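Local structure of GTPase subunit of restriction endonuclease (Thermococcus gammatolerans, 6P0F) at residues Y51-K57 with F121-F127; E18-T23 with D113-K117; M1-L5 with M163-Y167. The protein is the GTPase subunit of a restriction endonuclease, whose N-terminal YTH-type domain probably binds DNA and contributes to substrate recognition. All coordinates share one frame. Residue numbers count along the deposited sequence, not the author numbering.

Contact 1 (Y51-K57 with F121-F127); sequences YFWGRSK and FRFLMFF
Five backbone hydrogen bonds pair the antiparallel strands 51-55 and 123-127. W53 and M125 bond reciprocally (W53 N to M125 O 3.0 Å, M125 N to W53 O 2.8 Å), as do R55 and F123 (R55 N to F123 O and F123 N to R55 O, both 2.9 Å). F127 N reaches Y51 O at 2.9 Å, and water 1 links Y51 N (2.9 Å) to F127 O (2.7 Å). R122 and F123 both face R55, a classic beta bulge. The axes approach to 4.5 Å at 157°. F52 faces F126 and G54 faces L124 as non-hydrogen-bonded pairs; an ideal CB on G54 would clash with F121 O at 2.4 Å. F52 (p) sets CB 3.9 Å from the F126 ring centroid, a CH-pi contact. On the opposite face, SE of selenomethionine M125 lies at the W53 ring edge, 5.5 Å from the five-membered ring's centroid, a Met-aromatic contact. Within the mixed sheet of this YTH-type domain, strand 91-102 flanks 123-127, while W53 (t) packs on helix 15-26 and strand 5-11.

Contact 2 (E18-T23 with D113-K117); sequences ENFEET and DFWRK
The indole of W115 (m, chi2 -26°) lies against the side chain of N19, with W115 CD1 3.3 Å from N19 CB, and runs its NE1 edge along the helix. W115 NE1 donates to T23 OG1 at 2.9 Å and, weakly, to N19 O at 3.4 Å. One helical turn thus receives both bonds. The N19 carboxamide (m, chi2 -7°) pairs with both backbone polar atoms of R116, as a neighbouring strand would: R116 N donates to N19 OD1 at 2.9 Å, and N19 ND2 donates to R116 O at 3.0 Å. Water 2 bridges N19 OD1 and F114 O, 3.0 Å from each. Towards the end of the segment the helix widens into a pi-type turn at 21-23, and T23 CG2 packs 4.0 Å from F114 CB. Farther out, E18 CG lies over one face of the R116 guanidinium. The contact illustrates helix side chains holding an irregular loop beside the domain's central sheet. Helix 15-26 and the loop both meet strand 49-55: T23 OG1 bonds F52 O, and the W115 ring meets that of F52.

Contact 3 (M1-L5 with M163-Y167); sequences MENQL and MSGVY
Two selenomethionines meet at the apolar centre, M1 SE lying 3.7 Å from M163 SE. M163 points from helix 160-174 toward the N-terminal segment with chi1 and chi2 both t and chi3 m, which brings its CE to 3.6 Å from L5 CB and 3.1 Å from L5 N; that buried amide has no polar partner in the model. M1 is folded (m, m), so that its end comes nearer to the helix than its CA-to-CB direction suggests. Its selenium sits over one face of the Y167 ring, 4.0 Å from the centroid and 19° off the normal, a Met-aromatic contact, while M1 CE touches S164 CB at 3.6 Å. M163 and Y167, one helical turn apart, both point toward residues 1-5, and Y167 takes the t rotamer. The polar edge lies at the end of that ring, where N3 (p) donates from ND2 to Y167 OH at 3.2 Å. The result is a non-helical N-terminal segment passing across one turn of helix 160-174, beside the main sheet of the YTH-type domain. Residue 5 opens strand 5-11, which pairs with strand 155-158; L5 and M163 both pack on V158 there, and V166 rests on helix 138-145.

Contacts 1 and 2 adjoin, their centres 11 Å apart. They touch directly: F52 O lies 2.7 Å from T23 OG1, probably a hydrogen bond, and W115 CH2 packs 3.4 Å from G54 N. Their segments alternate along the chain, so sheet pairing and loop docking interlock. Contact 3 instead brings the N-terminus against the last helix of the modelled chain and encloses both others in sequence. In space it stands apart. The centres of contacts 1 and 3 are about 21 Å apart, and their nearest atoms about 10 Å. The centres of contacts 2 and 3 are about 29 Å apart, on opposite sides of the chain's centre. No ligand marks a site here. Contacts nested in sequence can thus be well separated in space.

Contact 1 (Y51-K57 with F121-F127)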
# COMPACT_ATOMS: atom_id res chain seq x y z
N TYR A 51 3.93 10.28 1.87
CA TYR A 51 3.61 9.09 1.08
C TYR A 51 2.32 8.50 1.61
O TYR A 51 2.19 8.27 2.81
CB TYR A 51 4.72 8.04 1.19
CG TYR A 51 6.05 8.54 0.67
CD1 TYR A 51 6.32 8.52 -0.68
CD2 TYR A 51 6.99 9.05 1.53
CE1 TYR A 51 7.50 9.00 -1.18
CE2 TYR A 51 8.21 9.52 1.04
CZ TYR A 51 8.46 9.48 -0.32
OH TYR A 51 9.64 9.94 -0.86
N PHE A 52 1.38 8.20 0.73
CA PHE A 52 0.12 7.66 1.22
C PHE A 52 -0.61 6.94 0.10
O PHE A 52 -0.38 7.17 -1.08
CB PHE A 52 -0.75 8.78 1.84
CG PHE A 52 -1.19 9.87 0.87
CD1 PHE A 52 -0.34 10.90 0.53
CD2 PHE A 52 -2.46 9.87 0.31
CE1 PHE A 52 -0.75 11.90 -0.36
CE2 PHE A 52 -2.85 10.86 -0.55
CZ PHE A 52 -1.99 11.85 -0.90
N TRP A 53 -1.50 6.04 0.52
CA TRP A 53 -2.33 5.25 -0.37
C TRP A 53 -3.75 5.30 0.18
O TRP A 53 -3.97 5.68 1.33
CB TRP A 53 -1.81 3.82 -0.47
CG TRP A 53 -2.55 3.01 -1.49
CD1 TRP A 53 -3.29 1.87 -1.29
CD2 TRP A 53 -2.65 3.30 -2.90
NE1 TRP A 53 -3.85 1.45 -2.47
CE2 TRP A 53 -3.45 2.29 -3.48
CE3 TRP A 53 -2.15 4.31 -3.71
CZ2 TRP A 53 -3.77 2.28 -4.85
CZ3 TRP A 53 -2.44 4.27 -5.07
CH2 TRP A 53 -3.23 3.25 -5.62
N GLY A 54 -4.74 5.04 -0.67
CA GLY A 54 -6.11 5.16 -0.25
C GLY A 54 -6.93 4.01 -0.82
O GLY A 54 -6.63 3.47 -1.88
N ARG A 55 -7.98 3.66 -0.08
CA ARG A 55 -8.87 2.56 -0.48
C ARG A 55 -10.31 2.97 -0.23
O ARG A 55 -10.58 3.92 0.51
CB ARG A 55 -8.57 1.28 0.30
CG ARG A 55 -7.19 0.71 0.06
CD ARG A 55 -7.01 -0.61 0.79
NE ARG A 55 -7.93 -1.61 0.27
CZ ARG A 55 -8.94 -2.10 0.98
NH1 ARG A 55 -9.14 -1.70 2.23
NH2 ARG A 55 -9.74 -2.99 0.43
N SER A 56 -11.24 2.20 -0.84
CA SER A 56 -12.68 2.40 -0.67
C SER A 56 -13.21 1.96 0.69
O SER A 56 -14.27 2.45 1.09
CB SER A 56 -13.47 1.63 -1.73
OG SER A 56 -12.90 1.77 -3.02
N LYS A 57 -12.52 1.06 1.39
CA LYS A 57 -12.97 0.55 2.68
C LYS A 57 -11.85 0.59 3.71
O LYS A 57 -10.67 0.61 3.37
CB LYS A 57 -13.46 -0.90 2.61
CG LYS A 57 -14.56 -1.18 1.63
CD LYS A 57 -15.16 -2.56 1.87
CE LYS A 57 -16.66 -2.49 2.17
NZ LYS A 57 -17.51 -2.66 0.95
N PHE A 121 -11.39 6.96 -2.87
CA PHE A 121 -10.40 6.22 -2.08
C PHE A 121 -10.11 6.92 -0.75
O PHE A 121 -8.97 7.30 -0.43
CB PHE A 121 -9.12 6.04 -2.90
CG PHE A 121 -9.36 5.45 -4.26
CD1 PHE A 121 -9.77 4.15 -4.38
CD2 PHE A 121 -9.19 6.20 -5.40
CE1 PHE A 121 -10.00 3.59 -5.63
CE2 PHE A 121 -9.43 5.66 -6.65
CZ PHE A 121 -9.82 4.35 -6.77
N ARG A 122 -11.16 7.04 0.06
CA ARG A 122 -11.12 7.93 1.20
C ARG A 122 -10.54 7.31 2.47
O ARG A 122 -10.33 8.04 3.44
CB ARG A 122 -12.53 8.45 1.49
CG ARG A 122 -13.49 7.40 2.02
CD ARG A 122 -14.93 7.93 2.03
NE ARG A 122 -15.85 6.96 2.64
CZ ARG A 122 -16.05 6.84 3.95
NH1 ARG A 122 -15.42 7.63 4.81
NH2 ARG A 122 -16.90 5.93 4.41
N PHE A 123 -10.25 6.02 2.50
CA PHE A 123 -9.56 5.42 3.64
C PHE A 123 -8.06 5.46 3.36
O PHE A 123 -7.53 4.65 2.58
CB PHE A 123 -10.09 4.01 3.88
CG PHE A 123 -11.51 4.01 4.40
CD1 PHE A 123 -11.78 4.20 5.75
CD2 PHE A 123 -12.57 3.85 3.53
CE1 PHE A 123 -13.09 4.23 6.22
CE2 PHE A 123 -13.88 3.89 3.99
CZ PHE A 123 -14.14 4.07 5.34
N LEU A 124 -7.38 6.40 4.01
CA LEU A 124 -5.98 6.67 3.72
C LEU A 124 -5.05 5.95 4.69
O LEU A 124 -5.33 5.85 5.89
CB LEU A 124 -5.69 8.17 3.78
CG LEU A 124 -6.59 9.14 3.02
CD1 LEU A 124 -6.05 10.56 3.18
CD2 LEU A 124 -6.65 8.75 1.56
N MSE A 125 -3.90 5.55 4.17
CA MSE A 125 -2.82 5.01 5.01
C MSE A 125 -1.57 5.82 4.67
O MSE A 125 -1.22 5.96 3.49
CB MSE A 125 -2.59 3.53 4.76
CG MSE A 125 -2.14 3.22 3.34
SE MSE A 125 -2.32 1.28 2.97
CE MSE A 125 -4.15 1.24 3.35
N PHE A 126 -0.88 6.35 5.68
CA PHE A 126 0.34 7.12 5.49
C PHE A 126 1.56 6.27 5.82
O PHE A 126 1.52 5.45 6.74
CB PHE A 126 0.31 8.38 6.37
CG PHE A 126 -0.54 9.49 5.82
CD1 PHE A 126 -1.91 9.45 5.98
CD2 PHE A 126 0.02 10.53 5.09
CE1 PHE A 126 -2.73 10.44 5.42
CE2 PHE A 126 -0.78 11.50 4.54
CZ PHE A 126 -2.17 11.45 4.72
N PHE A 127 2.64 6.48 5.07
CA PHE A 127 3.93 5.83 5.27
C PHE A 127 5.00 6.88 5.52
O PHE A 127 5.18 7.79 4.70
CB PHE A 127 4.33 4.99 4.05
CG PHE A 127 3.36 3.93 3.70
CD1 PHE A 127 2.29 4.20 2.85
CD2 PHE A 127 3.49 2.65 4.21
CE1 PHE A 127 1.38 3.23 2.53
CE2 PHE A 127 2.58 1.67 3.89
CZ PHE A 127 1.53 1.95 3.04
O HOH W 1 4.00 10.27 4.74

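Contact 2 (E18-T23 with D113-K117)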
# COMPACT_ATOMS: atom_id res chain seq x y z
N GLU A 18 -1.02 4.83 -12.06
CA GLU A 18 -0.77 6.27 -12.10
C GLU A 18 -0.92 6.88 -10.71
O GLU A 18 -0.09 7.69 -10.27
CB GLU A 18 -1.71 6.95 -13.09
CG GLU A 18 -1.55 6.40 -14.51
CD GLU A 18 -0.17 6.69 -15.07
OE1 GLU A 18 0.64 5.76 -15.18
OE2 GLU A 18 0.13 7.86 -15.38
N ASN A 19 -1.98 6.50 -9.99
CA ASN A 19 -2.20 7.04 -8.65
C ASN A 19 -1.09 6.60 -7.69
O ASN A 19 -0.62 7.38 -6.86
CB ASN A 19 -3.56 6.58 -8.13
CG ASN A 19 -4.72 7.24 -8.87
OD1 ASN A 19 -4.51 8.13 -9.68
ND2 ASN A 19 -5.93 6.81 -8.58
N PHE A 20 -0.69 5.34 -7.79
CA PHE A 20 0.39 4.78 -6.96
C PHE A 20 1.72 5.47 -7.21
O PHE A 20 2.46 5.78 -6.28
CB PHE A 20 0.47 3.29 -7.26
CG PHE A 20 1.50 2.54 -6.49
CD1 PHE A 20 1.29 2.23 -5.16
CD2 PHE A 20 2.68 2.10 -7.11
CE1 PHE A 20 2.25 1.49 -4.45
CE2 PHE A 20 3.62 1.35 -6.40
CZ PHE A 20 3.39 1.06 -5.08
N GLU A 21 2.04 5.68 -8.48
CA GLU A 21 3.25 6.42 -8.81
C GLU A 21 3.23 7.81 -8.19
O GLU A 21 4.24 8.29 -7.67
CB GLU A 21 3.39 6.50 -10.34
CG GLU A 21 4.64 7.21 -10.82
CD GLU A 21 4.75 7.18 -12.34
OE1 GLU A 21 3.77 7.60 -13.00
OE2 GLU A 21 5.77 6.69 -12.87
N GLU A 22 2.06 8.45 -8.19
CA GLU A 22 1.98 9.81 -7.70
C GLU A 22 2.25 9.90 -6.20
O GLU A 22 3.03 10.75 -5.76
CB GLU A 22 0.62 10.41 -8.03
CG GLU A 22 0.49 11.84 -7.55
CD GLU A 22 1.24 12.84 -8.46
OE1 GLU A 22 1.76 13.83 -7.93
OE2 GLU A 22 1.25 12.61 -9.70
N THR A 23 1.59 9.07 -5.40
CA THR A 23 1.63 9.29 -3.97
C THR A 23 2.42 8.26 -3.17
O THR A 23 2.67 8.53 -2.00
CB THR A 23 0.22 9.37 -3.37
OG1 THR A 23 -0.51 8.18 -3.62
CG2 THR A 23 -0.54 10.57 -3.97
N ASP A 113 -7.02 16.14 -6.39
CA ASP A 113 -5.77 16.85 -6.67
C ASP A 113 -4.67 15.88 -7.10
O ASP A 113 -3.77 16.24 -7.86
CB ASP A 113 -5.24 17.61 -5.44
CG ASP A 113 -6.12 18.79 -4.96
OD1 ASP A 113 -7.13 19.15 -5.62
OD2 ASP A 113 -5.76 19.37 -3.89
N PHE A 114 -4.70 14.65 -6.55
CA PHE A 114 -3.62 13.67 -6.64
C PHE A 114 -3.95 12.43 -7.45
O PHE A 114 -3.05 11.85 -8.07
CB PHE A 114 -3.24 13.17 -5.24
CG PHE A 114 -3.02 14.23 -4.27
CD1 PHE A 114 -1.90 15.03 -4.36
CD2 PHE A 114 -3.93 14.46 -3.25
CE1 PHE A 114 -1.69 16.02 -3.46
CE2 PHE A 114 -3.72 15.44 -2.35
CZ PHE A 114 -2.60 16.24 -2.44
N TRP A 115 -5.19 12.00 -7.42
CA TRP A 115 -5.59 10.70 -7.91
C TRP A 115 -6.71 10.83 -8.94
O TRP A 115 -7.66 11.60 -8.74
CB TRP A 115 -6.09 9.88 -6.76
CG TRP A 115 -5.04 9.40 -5.82
CD1 TRP A 115 -3.73 9.19 -6.09
CD2 TRP A 115 -5.24 9.04 -4.46
NE1 TRP A 115 -3.08 8.68 -4.97
CE2 TRP A 115 -3.99 8.62 -3.95
CE3 TRP A 115 -6.35 9.06 -3.61
CZ2 TRP A 115 -3.83 8.20 -2.65
CZ3 TRP A 115 -6.18 8.63 -2.30
CH2 TRP A 115 -4.94 8.21 -1.84
N ARG A 116 -6.60 10.05 -10.00
CA ARG A 116 -7.74 9.83 -10.87
C ARG A 116 -8.82 9.11 -10.08
O ARG A 116 -8.56 8.05 -9.50
CB ARG A 116 -7.34 9.00 -12.08
CG ARG A 116 -6.41 9.70 -13.05
CD ARG A 116 -6.07 8.71 -14.15
NE ARG A 116 -5.23 9.22 -15.23
CZ ARG A 116 -3.98 9.64 -15.10
NH1 ARG A 116 -3.40 9.66 -13.91
NH2 ARG A 116 -3.31 10.07 -16.16
N LYS A 117 -10.02 9.68 -10.03
CA LYS A 117 -11.08 9.06 -9.25
C LYS A 117 -10.76 9.10 -7.77
O LYS A 117 -11.29 8.29 -7.00
CB LYS A 117 -11.27 7.60 -9.65
CG LYS A 117 -11.70 7.34 -11.07
CD LYS A 117 -13.21 7.29 -11.12
CE LYS A 117 -13.72 5.85 -11.09
NZ LYS A 117 -13.61 5.16 -12.43
O HOH W 2 -2.72 10.34 -10.59

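Contact 3 (M1-L5 with M163-Y167)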
# COMPACT_ATOMS: atom_id res chain seq x y z
N MSE A 1 1.36 -12.71 16.52
CA MSE A 1 1.45 -11.52 15.67
C MSE A 1 0.67 -10.34 16.23
O MSE A 1 -0.56 -10.36 16.22
CB MSE A 1 0.93 -11.84 14.25
CG MSE A 1 1.68 -12.94 13.51
SE MSE A 1 3.56 -12.42 13.07
CE MSE A 1 4.47 -13.98 13.87
N GLU A 2 1.37 -9.30 16.68
CA GLU A 2 0.68 -8.12 17.18
C GLU A 2 0.26 -7.18 16.06
O GLU A 2 -0.61 -6.32 16.27
CB GLU A 2 1.56 -7.39 18.19
CG GLU A 2 0.78 -6.47 19.10
CD GLU A 2 -0.16 -7.22 20.03
OE1 GLU A 2 -1.24 -6.67 20.34
OE2 GLU A 2 0.17 -8.35 20.43
N ASN A 3 0.81 -7.33 14.87
CA ASN A 3 0.42 -6.51 13.74
C ASN A 3 0.05 -7.41 12.57
O ASN A 3 0.12 -8.64 12.66
CB ASN A 3 1.53 -5.54 13.35
CG ASN A 3 2.90 -6.16 13.47
OD1 ASN A 3 3.16 -7.20 12.87
ND2 ASN A 3 3.79 -5.54 14.26
N GLN A 4 -0.41 -6.79 11.50
CA GLN A 4 -0.95 -7.49 10.35
C GLN A 4 -0.11 -7.18 9.12
O GLN A 4 0.57 -6.17 9.03
CB GLN A 4 -2.41 -7.10 10.14
CG GLN A 4 -3.28 -7.44 11.35
CD GLN A 4 -4.66 -6.88 11.28
OE1 GLN A 4 -5.64 -7.61 11.48
NE2 GLN A 4 -4.78 -5.59 10.99
N LEU A 5 -0.17 -8.11 8.16
CA LEU A 5 0.50 -7.97 6.88
C LEU A 5 -0.57 -8.07 5.79
O LEU A 5 -1.34 -9.04 5.76
CB LEU A 5 1.57 -9.03 6.68
CG LEU A 5 2.23 -9.15 5.30
CD1 LEU A 5 2.93 -7.79 4.99
CD2 LEU A 5 3.20 -10.32 5.25
N MSE A 163 2.49 -15.33 7.68
CA MSE A 163 3.22 -14.08 7.97
C MSE A 163 4.40 -14.43 8.85
O MSE A 163 5.51 -13.93 8.66
CB MSE A 163 2.31 -13.03 8.64
CG MSE A 163 3.00 -11.77 8.98
SE MSE A 163 1.82 -10.74 10.22
CE MSE A 163 0.05 -10.95 9.35
N SER A 164 4.16 -15.35 9.79
CA SER A 164 5.21 -15.73 10.73
C SER A 164 6.45 -16.25 10.03
O SER A 164 7.58 -16.01 10.50
CB SER A 164 4.70 -16.79 11.68
OG SER A 164 5.68 -17.20 12.61
N GLY A 165 6.30 -16.92 8.89
CA GLY A 165 7.46 -17.43 8.19
C GLY A 165 8.36 -16.36 7.64
O GLY A 165 9.55 -16.60 7.44
N VAL A 166 7.83 -15.15 7.39
CA VAL A 166 8.61 -14.09 6.81
C VAL A 166 8.72 -12.86 7.69
O VAL A 166 9.38 -11.88 7.32
CB VAL A 166 8.04 -13.67 5.43
CG1 VAL A 166 8.00 -14.87 4.49
CG2 VAL A 166 6.67 -13.05 5.61
N TYR A 167 8.11 -12.90 8.88
CA TYR A 167 8.00 -11.70 9.71
C TYR A 167 9.36 -11.14 10.09
O TYR A 167 9.58 -9.92 10.06
CB TYR A 167 7.17 -12.04 10.95
CG TYR A 167 6.89 -10.88 11.88
CD1 TYR A 167 6.34 -9.69 11.40
CD2 TYR A 167 7.17 -10.99 13.24
CE1 TYR A 167 6.07 -8.64 12.26
CE2 TYR A 167 6.90 -9.92 14.10
CZ TYR A 167 6.36 -8.76 13.61
OH TYR A 167 6.09 -7.72 14.49